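Local coordinates for antitoxin HipB (Escherichia coli, PDB 4Z5H), which neutralizes the toxin HipA and, as a homodimer, represses the hipBA operon by binding operator DNA, which it bends, at residues 8-19 / 42-50. The protein carries 1 engineered substitution. Numbering follows the deposited sequence.
With nucleotides of chain B; nucleotides of chain C.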
ATOM      1  N   PRO A   8      -2.868   5.482  -5.293  1.00  7.99           N
ATOM      2  CA  PRO A   8      -3.364   4.162  -5.669  1.00 10.51           C
ATOM      3  C   PRO A   8      -3.277   3.959  -7.190  1.00  9.94           C
ATOM      4  O   PRO A   8      -2.842   2.927  -7.589  1.00  9.40           O
ATOM      5  CB  PRO A   8      -4.813   4.173  -5.196  1.00  8.80           C
ATOM      6  CG  PRO A   8      -4.850   5.206  -4.130  1.00 12.16           C
ATOM      7  CD  PRO A   8      -3.896   6.252  -4.588  1.00  8.06           C
ATOM      8  N   THR A   9      -3.611   4.957  -7.992  1.00  9.75           N
ATOM      9  CA  THR A   9      -3.514   4.835  -9.435  1.00 11.93           C
ATOM     10  C   THR A   9      -2.078   4.576  -9.910  1.00 11.41           C
ATOM     11  O   THR A   9      -1.853   3.692 -10.694  1.00 11.02           O
ATOM     12  CB  THR A   9      -4.046   6.101 -10.137  1.00 13.91           C
ATOM     13  OG1 THR A   9      -5.428   6.255  -9.862  1.00 12.96           O
ATOM     14  CG2 THR A   9      -3.823   6.028 -11.641  1.00 18.15           C
ATOM     15  N   GLN A  10      -1.129   5.322  -9.378  1.00  9.85           N
ATOM     16  CA  GLN A  10       0.270   5.139  -9.689  1.00 10.76           C
ATOM     17  C   GLN A  10       0.725   3.745  -9.262  1.00 11.28           C
ATOM     18  O   GLN A  10       1.437   3.093  -9.972  1.00 10.73           O
ATOM     19  CB  GLN A  10       1.123   6.197  -8.997  1.00 10.62           C
ATOM     20  CG  GLN A  10       1.045   7.588  -9.588  1.00 12.04           C
ATOM     21  CD  GLN A  10       1.785   8.629  -8.776  1.00 15.23           C
ATOM     22  OE1 GLN A  10       2.637   8.325  -7.988  1.00 11.36           O
ATOM     23  NE2 GLN A  10       1.446   9.867  -8.992  1.00 14.60           N
ATOM     24  N   LEU A  11       0.268   3.311  -8.101  1.00  9.06           N
ATOM     25  CA  LEU A  11       0.606   2.006  -7.593  1.00  8.88           C
ATOM     26  C   LEU A  11       0.087   0.888  -8.497  1.00  9.56           C
ATOM     27  O   LEU A  11       0.813  -0.018  -8.821  1.00  9.08           O
ATOM     28  CB  LEU A  11       0.051   1.829  -6.188  1.00  7.17           C
ATOM     29  CG  LEU A  11       0.277   0.491  -5.499  1.00 10.38           C
ATOM     30  CD1 LEU A  11       1.716   0.028  -5.519  1.00 13.35           C
ATOM     31  CD2 LEU A  11      -0.308   0.487  -4.098  1.00  9.25           C
ATOM     32  N   ALA A  12      -1.175   0.992  -8.883  1.00  9.47           N
ATOM     33  CA  ALA A  12      -1.814   0.014  -9.744  1.00 11.14           C
ATOM     34  C   ALA A  12      -1.156  -0.042 -11.127  1.00 12.00           C
ATOM     35  O   ALA A  12      -0.917  -1.098 -11.643  1.00 11.17           O
ATOM     36  CB  ALA A  12      -3.297   0.300  -9.871  1.00 10.10           C
ATOM     37  N   ASN A  13      -0.844   1.116 -11.690  1.00 11.73           N
ATOM     38  CA  ASN A  13      -0.206   1.187 -12.979  1.00 12.82           C
ATOM     39  C   ASN A  13       1.158   0.508 -12.938  1.00 15.51           C
ATOM     40  O   ASN A  13       1.474  -0.243 -13.819  1.00 11.55           O
ATOM     41  CB  ASN A  13      -0.039   2.637 -13.439  1.00 16.49           C
ATOM     42  CG  ASN A  13      -1.353   3.303 -13.812  1.00 15.48           C
ATOM     43  OD1 ASN A  13      -2.369   2.678 -13.837  1.00 21.42           O
ATOM     44  ND2 ASN A  13      -1.314   4.565 -14.084  1.00 13.92           N
ATOM     45  N   ALA A  14       1.938   0.759 -11.892  1.00 10.16           N
ATOM     46  CA  ALA A  14       3.230   0.115 -11.730  1.00 11.46           C
ATOM     47  C   ALA A  14       3.153  -1.413 -11.578  1.00 11.65           C
ATOM     48  O   ALA A  14       3.927  -2.136 -12.141  1.00 11.87           O
ATOM     49  CB  ALA A  14       3.971   0.704 -10.553  1.00 14.34           C
ATOM     50  N   MET A  15       2.213  -1.874 -10.782  1.00  8.61           N
ATOM     51  CA  MET A  15       2.003  -3.289 -10.597  1.00 10.12           C
ATOM     52  C   MET A  15       1.499  -4.043 -11.830  1.00  8.91           C
ATOM     53  O   MET A  15       1.897  -5.148 -12.058  1.00  9.54           O
ATOM     54  CB  MET A  15       1.181  -3.563  -9.364  1.00  8.87           C
ATOM     55  CG  MET A  15       1.966  -3.233  -8.116  1.00  9.99           C
ATOM     56  SD  MET A  15       0.995  -3.194  -6.638  1.00 12.02           S
ATOM     57  CE  MET A  15       0.741  -4.924  -6.380  1.00  7.77           C
ATOM     58  N   LYS A  16       0.615  -3.411 -12.587  1.00  9.44           N
ATOM     59  CA  LYS A  16       0.126  -3.958 -13.843  1.00 10.93           C
ATOM     60  C   LYS A  16       1.290  -4.097 -14.822  1.00 13.15           C
ATOM     61  O   LYS A  16       1.406  -5.072 -15.513  1.00 13.13           O
ATOM     62  CB  LYS A  16      -0.956  -3.075 -14.436  1.00  9.64           C
ATOM     63  CG  LYS A  16      -1.521  -3.565 -15.757  1.00 13.56           C
ATOM     64  CD  LYS A  16      -2.629  -2.666 -16.264  1.00 15.10           C
ATOM     65  CE  LYS A  16      -3.146  -3.078 -17.633  1.00 19.17           C
ATOM     66  NZ  LYS A  16      -4.360  -2.334 -18.005  1.00 17.48           N
ATOM     67  N   LEU A  17       2.158  -3.099 -14.840  1.00 13.89           N
ATOM     68  CA  LEU A  17       3.301  -3.111 -15.720  1.00 13.67           C
ATOM     69  C   LEU A  17       4.204  -4.292 -15.406  1.00 16.26           C
ATOM     70  O   LEU A  17       4.637  -4.971 -16.297  1.00 15.49           O
ATOM     71  CB  LEU A  17       4.062  -1.799 -15.627  1.00 18.19           C
ATOM     72  CG  LEU A  17       5.257  -1.608 -16.563  1.00 27.44           C
ATOM     73  CD1 LEU A  17       4.874  -1.814 -18.017  1.00 23.53           C
ATOM     74  CD2 LEU A  17       5.876  -0.234 -16.365  1.00 31.25           C
ATOM     75  N   VAL A  18       4.427  -4.556 -14.126  1.00 14.53           N
ATOM     76  CA  VAL A  18       5.204  -5.701 -13.724  1.00 15.01           C
ATOM     77  C   VAL A  18       4.531  -6.996 -14.173  1.00 14.72           C
ATOM     78  O   VAL A  18       5.195  -7.892 -14.659  1.00 15.00           O
ATOM     79  CB  VAL A  18       5.472  -5.733 -12.200  1.00 13.67           C
ATOM     80  CG1 VAL A  18       6.137  -7.032 -11.814  1.00 12.62           C
ATOM     81  CG2 VAL A  18       6.321  -4.551 -11.764  1.00 10.77           C
ATOM     82  N   ARG A  19       3.221  -7.080 -14.017  1.00 10.13           N
ATOM     83  CA  ARG A  19       2.532  -8.275 -14.432  1.00 11.10           C
ATOM     84  C   ARG A  19       2.692  -8.497 -15.940  1.00 14.74           C
ATOM     85  O   ARG A  19       3.067  -9.552 -16.360  1.00 12.93           O
ATOM     86  CB  ARG A  19       1.054  -8.181 -14.091  1.00 12.01           C
ATOM     87  CG  ARG A  19       0.212  -9.273 -14.699  1.00 13.19           C
ATOM     88  CD  ARG A  19      -1.223  -9.217 -14.255  1.00 11.39           C
ATOM     89  NE  ARG A  19      -2.014  -8.189 -14.898  1.00 11.73           N
ATOM     90  CZ  ARG A  19      -2.481  -8.237 -16.137  1.00 16.27           C
ATOM     91  NH1 ARG A  19      -3.221  -7.252 -16.585  1.00 12.17           N
ATOM     92  NH2 ARG A  19      -2.241  -9.278 -16.912  1.00 13.02           N
ATOM     93  N   ASN A  42     -10.269  -5.262 -10.727  1.00 11.92           N
ATOM     94  CA  ASN A  42     -10.705  -4.087  -9.998  1.00 14.40           C
ATOM     95  C   ASN A  42      -9.516  -3.295  -9.449  1.00 12.83           C
ATOM     96  O   ASN A  42      -9.539  -2.100  -9.496  1.00 12.95           O
ATOM     97  CB  ASN A  42     -11.709  -4.409  -8.891  1.00 17.68           C
ATOM     98  CG  ASN A  42     -12.275  -3.160  -8.221  1.00 21.35           C
ATOM     99  OD1 ASN A  42     -13.150  -2.511  -8.746  1.00 25.00           O
ATOM    100  ND2 ASN A  42     -11.747  -2.820  -7.071  1.00 20.17           N
ATOM    101  N   PHE A  43      -8.489  -3.981  -8.955  1.00 11.08           N
ATOM    102  CA  PHE A  43      -7.320  -3.303  -8.433  1.00 11.82           C
ATOM    103  C   PHE A  43      -6.610  -2.502  -9.526  1.00 12.61           C
ATOM    104  O   PHE A  43      -6.299  -1.364  -9.327  1.00 12.51           O
ATOM    105  CB  PHE A  43      -6.335  -4.300  -7.805  1.00 10.25           C
ATOM    106  CG  PHE A  43      -4.945  -3.748  -7.586  1.00 12.74           C
ATOM    107  CD1 PHE A  43      -4.710  -2.774  -6.640  1.00 14.24           C
ATOM    108  CD2 PHE A  43      -3.893  -4.166  -8.361  1.00 11.22           C
ATOM    109  CE1 PHE A  43      -3.437  -2.264  -6.458  1.00 17.76           C
ATOM    110  CE2 PHE A  43      -2.623  -3.674  -8.179  1.00 12.08           C
ATOM    111  CZ  PHE A  43      -2.389  -2.721  -7.228  1.00 12.05           C
ATOM    112  N   GLU A  44      -6.370  -3.133 -10.663  1.00 12.54           N
ATOM    113  CA  GLU A  44      -5.644  -2.506 -11.754  1.00 13.65           C
ATOM    114  C   GLU A  44      -6.379  -1.272 -12.299  1.00 13.18           C
ATOM    115  O   GLU A  44      -5.775  -0.291 -12.620  1.00 13.29           O
ATOM    116  CB  GLU A  44      -5.310  -3.523 -12.849  1.00 11.75           C
ATOM    117  CG  GLU A  44      -4.271  -4.550 -12.418  1.00 11.80           C
ATOM    118  CD  GLU A  44      -3.752  -5.437 -13.546  1.00 16.39           C
ATOM    119  OE1 GLU A  44      -4.346  -5.463 -14.621  1.00 13.50           O
ATOM    120  OE2 GLU A  44      -2.737  -6.093 -13.336  1.00 11.45           O
ATOM    121  N   ASN A  45      -7.690  -1.357 -12.388  1.00 11.65           N
ATOM    122  CA  ASN A  45      -8.486  -0.296 -12.968  1.00 16.12           C
ATOM    123  C   ASN A  45      -9.134   0.692 -12.018  1.00 16.26           C
ATOM    124  O   ASN A  45      -9.345   1.819 -12.361  1.00 18.09           O
ATOM    125  CB  ASN A  45      -9.508  -0.892 -13.925  1.00 16.67           C
ATOM    126  CG  ASN A  45      -8.843  -1.633 -15.041  1.00 20.81           C
ATOM    127  OD1 ASN A  45      -8.203  -1.031 -15.875  1.00 20.09           O
ATOM    128  ND2 ASN A  45      -8.934  -2.943 -15.021  1.00 16.77           N
ATOM    129  N   ASN A  46      -9.458   0.228 -10.835  1.00 13.36           N
ATOM    130  CA  ASN A  46     -10.177   1.010  -9.883  1.00 15.70           C
ATOM    131  C   ASN A  46      -9.559   0.867  -8.476  1.00 15.30           C
ATOM    132  O   ASN A  46     -10.226   0.458  -7.561  1.00 14.11           O
ATOM    133  CB  ASN A  46     -11.613   0.516  -9.912  1.00 19.73           C
ATOM    134  CG  ASN A  46     -12.561   1.429  -9.195  1.00 29.06           C
ATOM    135  OD1 ASN A  46     -12.405   2.629  -9.215  1.00 33.78           O
ATOM    136  ND2 ASN A  46     -13.549   0.854  -8.551  1.00 31.03           N
ATOM    137  N   PRO A  47      -8.287   1.223  -8.334  1.00 13.65           N
ATOM    138  CA  PRO A  47      -7.518   0.909  -7.117  1.00 13.05           C
ATOM    139  C   PRO A  47      -7.865   1.646  -5.807  1.00 13.75           C
ATOM    140  O   PRO A  47      -7.499   1.185  -4.756  1.00 13.87           O
ATOM    141  CB  PRO A  47      -6.089   1.224  -7.515  1.00 11.53           C
ATOM    142  CG  PRO A  47      -6.222   2.271  -8.529  1.00 12.54           C
ATOM    143  CD  PRO A  47      -7.455   1.940  -9.305  1.00 12.17           C
ATOM    144  N   ASP A  48      -8.562   2.760  -5.892  1.00 14.16           N
ATOM    145  CA  ASP A  48      -8.706   3.676  -4.774  1.00 14.71           C
ATOM    146  C   ASP A  48      -9.338   3.054  -3.524  1.00 15.18           C
ATOM    147  O   ASP A  48      -8.897   3.317  -2.439  1.00 15.47           O
ATOM    148  CB  ASP A  48      -9.533   4.887  -5.183  1.00 14.99           C
ATOM    149  CG  ASP A  48      -8.729   5.952  -5.863  1.00 19.54           C
ATOM    150  OD1 ASP A  48      -7.519   5.865  -5.934  1.00 20.22           O
ATOM    151  OD2 ASP A  48      -9.329   6.898  -6.333  1.00 27.14           O
ATOM    152  N   ASN A  49     -10.354   2.230  -3.692  1.00 13.91           N
ATOM    153  CA  ASN A  49     -11.013   1.606  -2.561  1.00 16.32           C
ATOM    154  C   ASN A  49     -10.591   0.166  -2.307  1.00 15.71           C
ATOM    155  O   ASN A  49     -11.169  -0.501  -1.491  1.00 19.94           O
ATOM    156  CB  ASN A  49     -12.526   1.755  -2.646  1.00 19.91           C
ATOM    157  CG  ASN A  49     -12.965   3.195  -2.700  1.00 21.27           C
ATOM    158  OD1 ASN A  49     -13.687   3.579  -3.578  1.00 28.12           O
ATOM    159  ND2 ASN A  49     -12.526   3.982  -1.762  1.00 22.03           N
ATOM    160  N   THR A  50      -9.578  -0.284  -3.028  1.00 14.45           N
ATOM    161  CA  THR A  50      -8.973  -1.583  -2.830  1.00 12.86           C
ATOM    162  C   THR A  50      -8.354  -1.701  -1.420  1.00 12.68           C
ATOM    163  O   THR A  50      -7.769  -0.783  -0.927  1.00 11.45           O
ATOM    164  CB  THR A  50      -7.889  -1.825  -3.895  1.00 13.05           C
ATOM    165  OG1 THR A  50      -8.502  -1.919  -5.172  1.00 18.96           O
ATOM    166  CG2 THR A  50      -7.146  -3.100  -3.633  1.00 12.49           C
TER
ATOM    167  P    DA B  12     -15.100  -0.813  -4.885  1.00 28.90           P
ATOM    168  OP1  DA B  12     -13.848  -0.342  -5.476  1.00 38.24           O
ATOM    169  OP2  DA B  12     -16.149  -1.369  -5.741  1.00 30.86           O
ATOM    170  O5'  DA B  12     -14.696  -1.879  -3.786  1.00 30.17           O
ATOM    171  C5'  DA B  12     -14.058  -1.471  -2.570  1.00 26.10           C
ATOM    172  C4'  DA B  12     -13.548  -2.681  -1.827  1.00 22.72           C
ATOM    173  O4'  DA B  12     -14.650  -3.344  -1.182  1.00 23.64           O
ATOM    174  C3'  DA B  12     -12.905  -3.739  -2.710  1.00 21.92           C
ATOM    175  O3'  DA B  12     -11.958  -4.472  -1.948  1.00 18.56           O
ATOM    176  C2'  DA B  12     -14.077  -4.623  -3.087  1.00 20.75           C
ATOM    177  C1'  DA B  12     -14.980  -4.541  -1.865  1.00 26.77           C
ATOM    178  N9   DA B  12     -16.401  -4.481  -2.178  1.00 27.88           N
ATOM    179  C8   DA B  12     -17.021  -3.814  -3.202  1.00 30.48           C
ATOM    180  N7   DA B  12     -18.326  -3.922  -3.191  1.00 28.59           N
ATOM    181  C5   DA B  12     -18.583  -4.703  -2.074  1.00 27.45           C
ATOM    182  C6   DA B  12     -19.774  -5.175  -1.509  1.00 27.14           C
ATOM    183  N6   DA B  12     -20.983  -4.920  -2.011  1.00 26.60           N
ATOM    184  N1   DA B  12     -19.681  -5.933  -0.396  1.00 30.54           N
ATOM    185  C2   DA B  12     -18.470  -6.179   0.113  1.00 30.30           C
ATOM    186  N3   DA B  12     -17.279  -5.790  -0.327  1.00 21.60           N
ATOM    187  C4   DA B  12     -17.407  -5.045  -1.436  1.00 27.79           C
TER
ATOM    188  P    DT C   2      -4.990 -10.750 -19.009  1.00 13.45           P
ATOM    189  OP1  DT C   2      -3.935  -9.795 -19.235  1.00 13.92           O
ATOM    190  OP2  DT C   2      -4.924 -11.626 -17.863  1.00 13.95           O
ATOM    191  O5'  DT C   2      -6.377  -9.999 -18.918  1.00 14.60           O
ATOM    192  C5'  DT C   2      -6.805  -9.101 -19.940  1.00 16.12           C
ATOM    193  C4'  DT C   2      -8.206  -8.613 -19.662  1.00 14.66           C
ATOM    194  O4'  DT C   2      -9.165  -9.662 -19.925  1.00 16.74           O
ATOM    195  C3'  DT C   2      -8.477  -8.135 -18.232  1.00 14.82           C
ATOM    196  O3'  DT C   2      -9.300  -6.980 -18.317  1.00 17.11           O
ATOM    197  C2'  DT C   2      -9.319  -9.251 -17.649  1.00 14.73           C
ATOM    198  C1'  DT C   2     -10.103  -9.678 -18.877  1.00 16.95           C
ATOM    199  N1   DT C   2     -10.729 -11.007 -18.838  1.00 16.56           N
ATOM    200  C2   DT C   2     -11.901 -11.198 -19.535  1.00 15.64           C
ATOM    201  O2   DT C   2     -12.439 -10.325 -20.186  1.00 13.61           O
ATOM    202  N3   DT C   2     -12.428 -12.457 -19.430  1.00 13.66           N
ATOM    203  C4   DT C   2     -11.911 -13.521 -18.724  1.00 16.57           C
ATOM    204  O4   DT C   2     -12.494 -14.592 -18.728  1.00 16.17           O
ATOM    205  C5   DT C   2     -10.693 -13.246 -17.999  1.00 13.63           C
ATOM    206  C7   DT C   2     -10.054 -14.343 -17.209  1.00 13.29           C
ATOM    207  C6   DT C   2     -10.165 -12.021 -18.100  1.00 16.20           C
ATOM    208  P    DA C   3      -8.998  -5.678 -17.507  1.00 13.92           P
ATOM    209  OP1  DA C   3      -7.903  -4.999 -18.143  1.00 14.59           O
ATOM    210  OP2  DA C   3      -8.899  -6.022 -16.100  1.00 14.57           O
ATOM    211  O5'  DA C   3     -10.323  -4.852 -17.729  1.00 12.48           O
ATOM    212  C5'  DA C   3     -10.794  -4.572 -19.056  1.00 17.18           C
ATOM    213  C4'  DA C   3     -12.291  -4.743 -19.162  1.00 16.11           C
ATOM    214  O4'  DA C   3     -12.659  -6.136 -19.080  1.00 15.93           O
ATOM    215  C3'  DA C   3     -13.129  -4.014 -18.112  1.00 17.28           C
ATOM    216  O3'  DA C   3     -14.213  -3.398 -18.797  1.00 19.79           O
ATOM    217  C2'  DA C   3     -13.579  -5.126 -17.188  1.00 18.50           C
ATOM    218  C1'  DA C   3     -13.675  -6.313 -18.126  1.00 16.16           C
ATOM    219  N9   DA C   3     -13.472  -7.614 -17.503  1.00 16.66           N
ATOM    220  C8   DA C   3     -12.506  -7.972 -16.602  1.00 15.80           C
ATOM    221  N7   DA C   3     -12.572  -9.224 -16.227  1.00 18.51           N
ATOM    222  C5   DA C   3     -13.642  -9.732 -16.947  1.00 17.45           C
ATOM    223  C6   DA C   3     -14.229 -11.009 -17.000  1.00 18.61           C
ATOM    224  N6   DA C   3     -13.805 -12.052 -16.290  1.00 13.74           N
ATOM    225  N1   DA C   3     -15.295 -11.173 -17.808  1.00 17.71           N
ATOM    226  C2   DA C   3     -15.722 -10.130 -18.521  1.00 17.04           C
ATOM    227  N3   DA C   3     -15.267  -8.883 -18.547  1.00 17.30           N
ATOM    228  C4   DA C   3     -14.208  -8.750 -17.733  1.00 17.73           C
TER
HETATM  229  O   HOH W   1      -5.513   7.282  -7.321  1.00 15.25           O
HETATM  230  O   HOH W   2      -3.397  -0.102 -14.049  1.00 22.31           O
HETATM  231  O   HOH W   3      -5.105   2.357 -12.244  1.00 22.85           O
HETATM  232  O   HOH W   4      -5.971  -4.122 -16.275  1.00 15.45           O
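Glu-44 OE1 is gripped by Arg-19 NH1 at 2.9 Å and also takes a hydrogen bond from Gln-26 NE2. Glu-44 OE2 accepts a hydrogen bond from Arg-19 NE at 2.7 Å, nearly straight (173°). Arg-19 thus holds the carboxylate side-on, through the syn lone pair of each oxygen, with the two flat groups nearly coplanar. This salt bridge ties helix 8-21 to helix 37-45 in a Cro/C1-type helix-turn-helix domain. The chain of Arg-19 bends at chi3 (77°), which turns NE toward Glu-44. Arg-19 NH2 donates a hydrogen bond to OP1 of DT2 of chain C at 2.9 Å, so one guanidinium links the salt bridge to the DNA backbone. The extended Lys-16 chain crosses Glu-44 at about a right angle. Its NZ donates to water 4, which also lies within hydrogen-bonding distance of Glu-44 OE1 and a phosphate oxygen of DA3 of chain C.

Further in, Met-15 SD meets the edge of the Phe-43 ring, 3.5 Å from CZ, a Met-aromatic contact. Ala-12 CB sits over one face of that ring, offset toward its rim. Ala-12 CB also touches Pro-47 CB at 3.8 Å. Phe-55 of helix 52-61 packs against Met-15. At the far end, Pro-8 packs on Pro-47, and water 1 accepts from Thr-9 N and donates to Asp-48 OD1 at 2.8 Å.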